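Local coordinates for SnoaL-like domain protein (Mycobacterium hassiacum, PDB 6P44) that probably isomerises 3-oxo-Delta5-steroids to their conjugated Delta4 forms, as a thermophile's ketosteroid isomerase of the NTF2-like fold, at residues B[8-13]-B[27-32]. The protein carries 1 engineered substitution. Residues are numbered along the deposited sequence; the frame is centred on the assembly and turned at random.
Sequences ANTVHR and AALYAD
Leu-29, at the junction of helix 23-29 and strand 30-31, reaches to Thr-10 and Arg-13 on helix 4-20, bridging 7.5 Å between the CA atoms of Thr-10 and Leu-29. CB and CG serve as the stem, each more than 4.5 Å from the 8-13 segment. With CG anti to its carbonyl carbon (chi1 -62°), the fork faces that helix, and its two methyls divide the work. CD1 lies against backbone, 4.0 Å from Thr-10 O and 4.1 Å from Arg-13 C. CD2 meets side chains instead: Thr-10 CG2 stands 4.4 Å from it and, in one of two Arg-13 conformers, NH2 lies 4.1 Å away on an oblique guanidinium, a doubtful contact. In that conformer the chain bends at chi3 (-50°), carrying the guanidinium back alongside Thr-10. Thr-10 OG1 is hydrogen-bonded to Asp-6 O, leaving CG2 to face Leu-29 CD2. No hydrogen bond joins the segments, so the evidence is for van der Waals packing. Leu-29 also touches Tyr-14, a residue of the dinitrophenol pocket, and Phe-17 on helix 4-20. Its contact with Ile-108 ties this helix pair to strand 108-121 of the curved sheet, while Thr-10 rests on Phe-102 of strand 92-102.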
# COMPACT_ATOMS: atom_id res chain seq x y z
N ALA B 8 -9.33 -6.47 9.33
CA ALA B 8 -9.32 -7.49 8.30
C ALA B 8 -10.74 -7.94 7.98
O ALA B 8 -11.11 -8.09 6.81
CB ALA B 8 -8.46 -8.66 8.74
N ASN B 9 -11.54 -8.15 9.01
CA ASN B 9 -12.94 -8.51 8.80
C ASN B 9 -13.65 -7.44 7.99
O ASN B 9 -14.47 -7.76 7.12
CB ASN B 9 -13.65 -8.68 10.14
CG ASN B 9 -13.22 -9.95 10.88
OD1 ASN B 9 -12.62 -10.86 10.31
ND2 ASN B 9 -13.54 -10.00 12.17
N THR B 10 -13.39 -6.17 8.30
CA THR B 10 -14.05 -5.11 7.56
C THR B 10 -13.64 -5.11 6.09
O THR B 10 -14.48 -4.88 5.22
CB THR B 10 -13.77 -3.77 8.23
OG1 THR B 10 -14.29 -3.83 9.57
CG2 THR B 10 -14.39 -2.59 7.45
N VAL B 11 -12.36 -5.35 5.81
CA VAL B 11 -11.93 -5.48 4.42
C VAL B 11 -12.70 -6.59 3.72
O VAL B 11 -13.12 -6.44 2.57
CB VAL B 11 -10.40 -5.68 4.31
CG1 VAL B 11 -10.02 -6.04 2.89
CG2 VAL B 11 -9.68 -4.40 4.75
N HIS B 12 -12.87 -7.74 4.38
CA HIS B 12 -13.62 -8.81 3.74
C HIS B 12 -15.07 -8.41 3.47
O HIS B 12 -15.63 -8.78 2.43
CB HIS B 12 -13.53 -10.09 4.56
CG HIS B 12 -12.25 -10.83 4.35
ND1 HIS B 12 -12.12 -11.84 3.43
CD2 HIS B 12 -11.04 -10.71 4.95
CE1 HIS B 12 -10.88 -12.31 3.46
NE2 HIS B 12 -10.21 -11.64 4.38
N ARG B 13 -15.68 -7.62 4.34
CA ARG B 13 -17.04 -7.22 4.04
C ARG B 13 -17.08 -6.18 2.93
O ARG B 13 -18.02 -6.16 2.13
CB ARG B 13 -17.74 -6.73 5.29
CG ARG B 13 -17.94 -7.85 6.26
CD ARG B 13 -18.96 -7.46 7.29
NE ARG B 13 -18.66 -6.16 7.88
CZ ARG B 13 -17.70 -5.95 8.77
NH1 ARG B 13 -16.92 -6.94 9.17
NH2 ARG B 13 -17.50 -4.73 9.25
N ALA B 27 -20.67 2.16 1.36
CA ALA B 27 -20.54 3.49 1.94
C ALA B 27 -20.69 3.44 3.45
O ALA B 27 -20.05 4.23 4.16
CB ALA B 27 -21.56 4.44 1.32
N ALA B 28 -21.51 2.53 3.96
CA ALA B 28 -21.72 2.45 5.40
C ALA B 28 -20.47 1.98 6.14
O ALA B 28 -20.38 2.18 7.36
CB ALA B 28 -22.89 1.51 5.69
N LEU B 29 -19.53 1.35 5.45
CA LEU B 29 -18.28 0.95 6.09
C LEU B 29 -17.35 2.13 6.32
O LEU B 29 -16.44 2.04 7.16
CB LEU B 29 -17.54 -0.08 5.24
CG LEU B 29 -18.27 -1.40 5.03
CD1 LEU B 29 -17.41 -2.30 4.17
CD2 LEU B 29 -18.58 -2.08 6.36
N TYR B 30 -17.53 3.22 5.59
CA TYR B 30 -16.64 4.36 5.66
C TYR B 30 -17.10 5.34 6.74
O TYR B 30 -18.29 5.47 7.03
CB TYR B 30 -16.60 5.09 4.32
CG TYR B 30 -15.75 4.41 3.27
CD1 TYR B 30 -14.40 4.72 3.17
CD2 TYR B 30 -16.28 3.52 2.35
CE1 TYR B 30 -13.60 4.17 2.19
CE2 TYR B 30 -15.49 2.95 1.35
CZ TYR B 30 -14.14 3.27 1.29
OH TYR B 30 -13.30 2.75 0.34
N ALA B 31 -16.12 6.02 7.33
CA ALA B 31 -16.36 7.10 8.27
C ALA B 31 -17.01 8.29 7.59
O ALA B 31 -16.93 8.47 6.37
CB ALA B 31 -15.03 7.53 8.90
N ASP B 32 -17.65 9.14 8.39
CA ASP B 32 -18.35 10.30 7.85
C ASP B 32 -17.42 11.21 7.05
O ASP B 32 -17.83 11.80 6.04
CB ASP B 32 -18.99 11.13 8.97
CG ASP B 32 -20.15 10.42 9.68
OD1 ASP B 32 -20.66 9.38 9.21
OD2 ASP B 32 -20.55 10.93 10.74